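Local coordinates for protein putative transcriptional regulator (Streptomyces coelicolor A3, PDB 2RA5) that probably acts as a DNA-binding transcriptional regulator of the GntR family, with a UTRA domain that holds a meso-tartaric acid molecule in this crystal form, at residues Asn112-Ala117 against Glu132-Glu137; Met147-Asn152 against Thr229-Pro234; Gly179-Ser184 against Thr217-Gly222. All coordinates share one frame; numbering follows the deposited sequence.

Interaction 1. Residues Asn112-Ala117 against Glu132-Glu137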
# COMPACT_ATOMS: atom_id res chain seq x y z
N ASN A 112 0.21 -26.22 6.41
CA ASN A 112 0.54 -26.72 5.08
C ASN A 112 -0.47 -27.83 4.65
O ASN A 112 -0.32 -29.00 4.96
CB ASN A 112 1.99 -27.19 5.08
CG ASN A 112 2.50 -27.48 3.70
OD1 ASN A 112 1.75 -27.54 2.73
ND2 ASN A 112 3.80 -27.68 3.61
N THR A 113 -1.51 -27.43 3.95
CA THR A 113 -2.58 -28.36 3.68
C THR A 113 -3.18 -28.29 2.25
O THR A 113 -2.79 -27.49 1.39
CB THR A 113 -3.68 -28.23 4.78
OG1 THR A 113 -4.65 -29.28 4.67
CG2 THR A 113 -4.36 -26.86 4.75
N VAL A 114 -4.12 -29.18 2.00
CA VAL A 114 -4.84 -29.24 0.74
C VAL A 114 -6.32 -29.08 1.07
O VAL A 114 -6.80 -29.60 2.08
CB VAL A 114 -4.57 -30.55 -0.02
CG1 VAL A 114 -5.48 -30.66 -1.16
CG2 VAL A 114 -3.14 -30.62 -0.53
N VAL A 115 -7.03 -28.38 0.20
CA VAL A 115 -8.27 -27.72 0.60
C VAL A 115 -9.13 -27.50 -0.66
O VAL A 115 -8.59 -27.36 -1.75
CB VAL A 115 -7.89 -26.38 1.31
CG1 VAL A 115 -8.73 -25.24 0.86
CG2 VAL A 115 -7.90 -26.54 2.83
N PRO A 116 -10.46 -27.52 -0.52
CA PRO A 116 -11.30 -27.24 -1.70
C PRO A 116 -11.44 -25.75 -1.93
O PRO A 116 -11.67 -25.04 -0.97
CB PRO A 116 -12.66 -27.84 -1.30
CG PRO A 116 -12.63 -27.85 0.21
CD PRO A 116 -11.22 -28.22 0.54
N ALA A 117 -11.34 -25.28 -3.17
CA ALA A 117 -11.44 -23.84 -3.44
C ALA A 117 -12.84 -23.27 -3.17
O ALA A 117 -13.83 -23.80 -3.65
CB ALA A 117 -10.98 -23.52 -4.84
N GLU A 132 -9.17 -28.73 -5.85
CA GLU A 132 -8.25 -28.75 -4.74
C GLU A 132 -7.08 -27.79 -4.96
O GLU A 132 -6.54 -27.70 -6.05
CB GLU A 132 -7.75 -30.17 -4.50
CG GLU A 132 -7.84 -30.66 -3.04
CD GLU A 132 -7.35 -32.12 -2.85
OE1 GLU A 132 -6.36 -32.52 -3.51
OE2 GLU A 132 -7.98 -32.87 -2.06
N VAL A 133 -6.74 -27.04 -3.91
CA VAL A 133 -5.61 -26.14 -3.97
C VAL A 133 -4.79 -26.33 -2.71
O VAL A 133 -5.25 -26.93 -1.73
CB VAL A 133 -6.07 -24.67 -4.13
CG1 VAL A 133 -6.80 -24.48 -5.47
CG2 VAL A 133 -6.95 -24.27 -2.98
N HIS A 134 -3.55 -25.86 -2.75
CA HIS A 134 -2.70 -25.93 -1.58
C HIS A 134 -2.93 -24.71 -0.71
O HIS A 134 -2.93 -23.60 -1.21
CB HIS A 134 -1.23 -25.96 -2.02
CG HIS A 134 -0.85 -27.21 -2.77
ND1 HIS A 134 -0.47 -28.37 -2.12
CD2 HIS A 134 -0.79 -27.46 -4.09
CE1 HIS A 134 -0.19 -29.29 -3.03
NE2 HIS A 134 -0.37 -28.78 -4.22
N ARG A 135 -3.14 -24.92 0.58
CA ARG A 135 -3.16 -23.80 1.52
C ARG A 135 -1.95 -23.78 2.48
O ARG A 135 -1.76 -24.68 3.30
CB ARG A 135 -4.47 -23.73 2.31
CG ARG A 135 -4.53 -22.51 3.26
CD ARG A 135 -5.88 -22.29 3.89
NE ARG A 135 -5.87 -22.56 5.31
CZ ARG A 135 -6.57 -23.52 5.91
NH1 ARG A 135 -6.49 -23.69 7.22
NH2 ARG A 135 -7.37 -24.30 5.19
N ILE A 136 -1.16 -22.72 2.37
CA ILE A 136 -0.05 -22.48 3.27
C ILE A 136 -0.32 -21.29 4.19
O ILE A 136 -0.89 -20.27 3.77
CB ILE A 136 1.28 -22.27 2.51
CG1 ILE A 136 1.62 -23.52 1.70
CG2 ILE A 136 2.40 -21.98 3.48
CD1 ILE A 136 2.76 -23.32 0.75
N GLU A 137 0.06 -21.42 5.45
CA GLU A 137 0.01 -20.30 6.37
C GLU A 137 1.37 -20.11 7.08
O GLU A 137 1.94 -21.05 7.61
CB GLU A 137 -1.13 -20.49 7.36
CG GLU A 137 -2.49 -20.52 6.68
CD GLU A 137 -3.64 -20.53 7.65
OE1 GLU A 137 -4.74 -20.99 7.27
OE2 GLU A 137 -3.46 -20.08 8.80
O HOH W 1 0.09 -27.66 0.77
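Thr113 and Arg135 stand side by side on one face of an antiparallel strand pair and point the same way. The methyl of Thr113 sits over one face of the Arg135 guanidinium, displaced toward its rim, with CG2 4.0 Å from NH2. From the next residue but one, Val115 brings its CG2 to the edge of the same group, 3.3 Å from Arg135 NH2. The arginine starts out extended, CG anti to the backbone N (chi1 -177°), and bends at chi3. Its other edge is held in plane by Glu137, whose OE1 takes the hydrogen of Arg135 NE at 2.8 Å through the anti lone pair, a salt bridge along one strand that would limit rotation of the guanidinium. An alanine in place of Arg135 would probably leave Glu137 without this charge mate, and take the guanidinium from over the Thr113 methyl and from beside Val115 CG2.

On the other face Val114 and His134 also lie side by side, Val114 CG2 3.8 Å from His134 ND1. A water molecule gathers the polar groups here, donating to Asn112 OD1 at 2.6 Å and to Thr113 O, and lying 3.0 Å from His134 ND1. The amide nitrogen of Asn112 is bonded instead to the backbone O of Leu161. Between the faces, Thr113 and Arg135 exchange two backbone bonds, Arg135 N to Thr113 O being 2.7 Å; Val115 and Val133 exchange another two, one of them weak. This is regular antiparallel pairing, joining strand 106-116, outermost within the chain, to strand 132-142 in the main sheet of the UTRA domain.

Interaction 2. Residues Met147-Asn152 against Thr229-Pro234; sequences MAYLCN and THTYRP
His230 turns its CG anti to its own carbonyl carbon (chi1 -50°), and Leu150 across the strand pair does likewise (chi1 -48°); the two side chains cross at a slant on one face of the sheet. The methyl CD2 of Leu150 lies 3.6 Å from His230 CD2, while the NE2 end of the imidazole lies near the Asn152 side chain, which crosses it at about a right angle near the ring edge. The backbone N of Cys151 also lies at the ring edge, in the ring plane. Farther along the same face, Ala148 CB comes to 3.4 Å from Tyr232 CD2, meeting the ring obliquely. The Tyr232 ring also stacks with that of Tyr237 and meets Phe239 edge-to-face.

The backbones pair as neighbouring antiparallel strands of the six-stranded sheet of the UTRA domain, and Met147 and Ala148 together face Arg140 of the strand beyond, forming a classic beta bulge. Asn152 touches the bound meso-tartaric acid, which places this end of the pairing beside the ligand pocket.

Tyr149 and Thr231, whose side chains are on the opposite face, form a hydrogen-bonded pair: Tyr149 N reaches Thr231 O at 2.8 Å. Tyr149 O receives Thr231 N at 3.0 Å and also a weak bond from Thr231 OG1 at 3.3 Å, so one carbonyl takes up both the amide and the hydroxyl of the same residue. The tyrosine ring leads away from this strand. Next to them Thr229 CG2 packs against Cys151 CB at 3.6 Å, and Thr229 N binds Cys151 O. At the other end Arg233 N bonds to Met147 O, and the guanidinium of Arg233 forms salt bridges with Glu145 and Glu204.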
# COMPACT_ATOMS: atom_id res chain seq x y z
N MSE A 147 5.25 -10.09 12.94
CA MSE A 147 5.16 -8.95 12.04
C MSE A 147 3.97 -9.04 11.08
O MSE A 147 3.25 -8.07 10.83
CB MSE A 147 6.45 -8.84 11.24
CG MSE A 147 6.42 -7.73 10.23
SE MSE A 147 8.04 -7.79 9.18
CE MSE A 147 7.38 -8.86 7.68
N ALA A 148 3.78 -10.25 10.55
CA ALA A 148 2.79 -10.48 9.51
C ALA A 148 2.27 -11.90 9.54
O ALA A 148 2.99 -12.83 9.93
CB ALA A 148 3.39 -10.16 8.16
N TYR A 149 1.01 -12.06 9.13
CA TYR A 149 0.39 -13.37 8.94
C TYR A 149 0.08 -13.63 7.45
O TYR A 149 -0.73 -12.94 6.84
CB TYR A 149 -0.89 -13.49 9.77
CG TYR A 149 -1.25 -14.93 9.99
CD1 TYR A 149 -0.40 -15.76 10.70
CD2 TYR A 149 -2.41 -15.47 9.45
CE1 TYR A 149 -0.70 -17.08 10.89
CE2 TYR A 149 -2.72 -16.80 9.64
CZ TYR A 149 -1.85 -17.60 10.36
OH TYR A 149 -2.12 -18.94 10.57
N LEU A 150 0.75 -14.62 6.87
CA LEU A 150 0.69 -14.87 5.43
C LEU A 150 -0.05 -16.16 5.04
O LEU A 150 0.47 -17.25 5.25
CB LEU A 150 2.12 -14.95 4.86
CG LEU A 150 3.15 -13.88 5.22
CD1 LEU A 150 4.43 -14.06 4.42
CD2 LEU A 150 2.57 -12.47 5.04
N CYS A 151 -1.25 -16.03 4.46
CA CYS A 151 -1.96 -17.18 3.89
C CYS A 151 -1.80 -17.23 2.37
O CYS A 151 -2.15 -16.27 1.68
CB CYS A 151 -3.46 -17.15 4.22
SG CYS A 151 -3.89 -16.82 5.94
N ASN A 152 -1.30 -18.34 1.85
CA ASN A 152 -1.21 -18.50 0.39
C ASN A 152 -1.90 -19.74 -0.19
O ASN A 152 -1.99 -20.79 0.46
CB ASN A 152 0.25 -18.42 -0.10
CG ASN A 152 0.92 -17.10 0.29
OD1 ASN A 152 0.97 -16.15 -0.48
ND2 ASN A 152 1.41 -17.04 1.51
N THR A 229 -3.22 -13.81 0.75
CA THR A 229 -4.07 -12.93 1.53
C THR A 229 -3.35 -12.72 2.87
O THR A 229 -3.17 -13.65 3.66
CB THR A 229 -5.52 -13.51 1.65
OG1 THR A 229 -6.43 -12.49 2.08
CG2 THR A 229 -5.60 -14.74 2.58
N HIS A 230 -2.88 -11.49 3.09
CA HIS A 230 -1.96 -11.21 4.17
C HIS A 230 -2.42 -10.11 5.11
O HIS A 230 -3.15 -9.21 4.71
CB HIS A 230 -0.60 -10.80 3.60
CG HIS A 230 -0.08 -11.73 2.56
ND1 HIS A 230 0.42 -11.29 1.36
CD2 HIS A 230 0.02 -13.09 2.53
CE1 HIS A 230 0.82 -12.32 0.63
NE2 HIS A 230 0.59 -13.43 1.34
N THR A 231 -1.98 -10.21 6.36
CA THR A 231 -2.18 -9.19 7.40
C THR A 231 -0.84 -8.76 8.00
O THR A 231 0.08 -9.57 8.18
CB THR A 231 -3.05 -9.71 8.54
OG1 THR A 231 -2.69 -11.07 8.81
CG2 THR A 231 -4.51 -9.63 8.17
N TYR A 232 -0.74 -7.47 8.32
CA TYR A 232 0.49 -6.93 8.90
C TYR A 232 0.18 -6.04 10.08
O TYR A 232 -0.73 -5.20 10.01
CB TYR A 232 1.23 -6.09 7.87
CG TYR A 232 1.44 -6.77 6.54
CD1 TYR A 232 0.46 -6.73 5.56
CD2 TYR A 232 2.63 -7.43 6.26
CE1 TYR A 232 0.65 -7.35 4.34
CE2 TYR A 232 2.83 -8.05 5.05
CZ TYR A 232 1.84 -8.01 4.09
OH TYR A 232 2.05 -8.64 2.87
N ARG A 233 0.94 -6.22 11.16
CA ARG A 233 0.88 -5.31 12.32
C ARG A 233 1.43 -3.94 11.93
O ARG A 233 2.64 -3.82 11.69
CB ARG A 233 1.71 -5.87 13.48
CG ARG A 233 1.34 -7.28 13.90
CD ARG A 233 2.10 -7.68 15.14
NE ARG A 233 1.79 -6.80 16.26
CZ ARG A 233 2.58 -6.63 17.32
NH1 ARG A 233 2.21 -5.81 18.29
NH2 ARG A 233 3.73 -7.29 17.41
N PRO A 234 0.55 -2.92 11.85
CA PRO A 234 0.94 -1.59 11.34
C PRO A 234 2.06 -0.91 12.14
O PRO A 234 2.78 -0.08 11.59
CB PRO A 234 -0.37 -0.77 11.42
CG PRO A 234 -1.28 -1.58 12.32
CD PRO A 234 -0.90 -3.01 12.05

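Interaction 3. Residues Gly179-Ser184 against Thr217-Gly222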
# COMPACT_ATOMS: atom_id res chain seq x y z
N GLY A 179 11.04 -23.86 -11.34
CA GLY A 179 10.93 -23.51 -12.74
C GLY A 179 9.64 -22.83 -13.15
O GLY A 179 9.29 -22.83 -14.33
N ILE A 180 8.92 -22.27 -12.19
CA ILE A 180 7.80 -21.39 -12.50
C ILE A 180 8.36 -20.03 -12.89
O ILE A 180 9.31 -19.53 -12.28
CB ILE A 180 6.87 -21.18 -11.29
CG1 ILE A 180 6.68 -22.47 -10.49
CG2 ILE A 180 5.54 -20.61 -11.76
CD1 ILE A 180 5.89 -23.50 -11.20
N THR A 181 7.78 -19.44 -13.92
CA THR A 181 8.11 -18.08 -14.32
C THR A 181 7.09 -17.15 -13.69
O THR A 181 5.89 -17.37 -13.79
CB THR A 181 8.10 -17.94 -15.83
OG1 THR A 181 6.89 -18.52 -16.37
CG2 THR A 181 9.33 -18.64 -16.42
N LEU A 182 7.57 -16.14 -12.99
CA LEU A 182 6.70 -15.15 -12.38
C LEU A 182 6.79 -13.89 -13.24
O LEU A 182 7.85 -13.30 -13.36
CB LEU A 182 7.14 -14.89 -10.94
CG LEU A 182 7.23 -16.21 -10.16
CD1 LEU A 182 7.80 -16.03 -8.78
CD2 LEU A 182 5.87 -16.86 -10.08
N HIS A 183 5.69 -13.52 -13.87
CA HIS A 183 5.72 -12.44 -14.84
C HIS A 183 5.02 -11.16 -14.35
O HIS A 183 5.50 -10.06 -14.57
CB HIS A 183 5.15 -12.91 -16.17
CG HIS A 183 5.35 -11.94 -17.28
ND1 HIS A 183 4.32 -11.15 -17.78
CD2 HIS A 183 6.44 -11.62 -18.01
CE1 HIS A 183 4.78 -10.40 -18.75
NE2 HIS A 183 6.07 -10.66 -18.91
N SER A 184 3.87 -11.32 -13.68
CA SER A 184 3.19 -10.18 -13.11
C SER A 184 2.43 -10.56 -11.85
O SER A 184 2.37 -11.73 -11.45
CB SER A 184 2.22 -9.54 -14.12
OG SER A 184 1.22 -10.45 -14.54
N THR A 217 -0.46 -13.78 -8.33
CA THR A 217 0.72 -13.82 -9.18
C THR A 217 0.53 -14.74 -10.39
O THR A 217 0.10 -15.88 -10.26
CB THR A 217 1.94 -14.28 -8.37
OG1 THR A 217 2.05 -13.49 -7.18
CG2 THR A 217 3.22 -14.17 -9.20
N PHE A 218 0.90 -14.24 -11.57
CA PHE A 218 0.78 -14.99 -12.81
C PHE A 218 2.12 -15.33 -13.45
O PHE A 218 3.11 -14.63 -13.25
CB PHE A 218 -0.06 -14.21 -13.81
CG PHE A 218 -1.34 -13.70 -13.24
CD1 PHE A 218 -1.35 -12.57 -12.41
CD2 PHE A 218 -2.54 -14.35 -13.51
CE1 PHE A 218 -2.54 -12.10 -11.86
CE2 PHE A 218 -3.74 -13.87 -12.98
CZ PHE A 218 -3.75 -12.75 -12.16
N ASP A 219 2.14 -16.40 -14.24
CA ASP A 219 3.35 -16.77 -14.99
C ASP A 219 3.40 -16.19 -16.42
O ASP A 219 2.57 -15.37 -16.79
CB ASP A 219 3.61 -18.27 -14.93
CG ASP A 219 2.62 -19.10 -15.74
OD1 ASP A 219 1.75 -18.55 -16.46
OD2 ASP A 219 2.73 -20.35 -15.63
N ASP A 220 4.39 -16.62 -17.19
CA ASP A 220 4.55 -16.25 -18.61
C ASP A 220 3.30 -16.40 -19.48
O ASP A 220 3.10 -15.69 -20.47
CB ASP A 220 5.61 -17.14 -19.23
CG ASP A 220 7.00 -16.69 -18.93
OD1 ASP A 220 7.15 -15.75 -18.12
OD2 ASP A 220 7.94 -17.29 -19.50
N THR A 221 2.46 -17.36 -19.12
CA THR A 221 1.36 -17.75 -19.97
C THR A 221 0.04 -17.12 -19.49
O THR A 221 -1.02 -17.33 -20.06
CB THR A 221 1.26 -19.27 -20.01
OG1 THR A 221 0.74 -19.73 -18.76
CG2 THR A 221 2.66 -19.87 -20.21
N GLY A 222 0.14 -16.32 -18.44
CA GLY A 222 -1.00 -15.57 -17.95
C GLY A 222 -1.94 -16.38 -17.07
O GLY A 222 -3.13 -16.07 -16.99
O HOH W 2 5.89 -21.31 -16.04
O HOH W 3 1.62 -12.65 -16.33
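The Phe218 ring presents an edge to Ser184, whose O lies near the ring plane, 3.9 Å from CD1. The imidazole of His183 and the carboxylate of Asp220 are almost perpendicular, their planes 88° apart. Ser184 and His183 both face Phe218 in a classic beta bulge, where strand 184-193 begins beside strand 209-218. The carbonyl of Phe218 serves both bulge residues: His183 N binds Phe218 O in the carbonyl plane at 2.9 Å, and Ser184 N adds a weak bond to it. In return Phe218 N binds Ser184 O. Ser184 also pairs with a strand of the second subunit, so the sheet continues across the dimer interface.

Thr181 meets the chain beyond the strand. Thr181 OG1 lies between the backbone N and the carbonyl carbon (chi1 48°), where it accepts a hydrogen bond from Asp220 N at 3.2 Å. The two side chains cross at about a right angle, and Thr181 CG2 comes within 3.6 Å of Asp220 OD2. Next to Thr181 in the chain, Leu182 sends its CD2 slanting past Thr217 CG2 at 3.9 Å, its isobutyl group also touching Tyr172 and Met175 of helix 171-177. The hydroxyl of Thr217 is bonded to Tyr172 OH and to Glu226.

A water molecule joins the two segments near the bulge, donating to Asp219 O and bonded to Ser184 OG. From Asp219 to Gly222 the chain makes a type I turn, closed by Gly222 N to Asp219 O, and the Asp219 side chain adds an Asx turn: Asp219 OD1 is approached from one face of the carboxylate by two donors of Thr221, the backbone N at 3.0 Å and OG1 at 2.8 Å.

All three contacts reach the same six-stranded antiparallel sheet of the UTRA domain, interaction 3 only at the Ser184-Phe218 pair; the strand order is 106-116, 132-142, 145-154, 224-232, 209-218, 184-193. Interaction 1 closes before interaction 2 opens, whereas interaction 3 is nested in the chain between the two segments of interaction 2. Interactions 1 and 2, with centres about 17 Å apart, touch through neighbouring strands 132-142 and 145-154: Glu137 OE2 is 2.5 Å from Tyr149 OH, a probable hydrogen bond. Interaction 3 lies about 20 and 23 Å from them, centre to centre. The sheet thus runs from one outermost strand, past the tartaric acid pocket, to an edge continued by the second subunit.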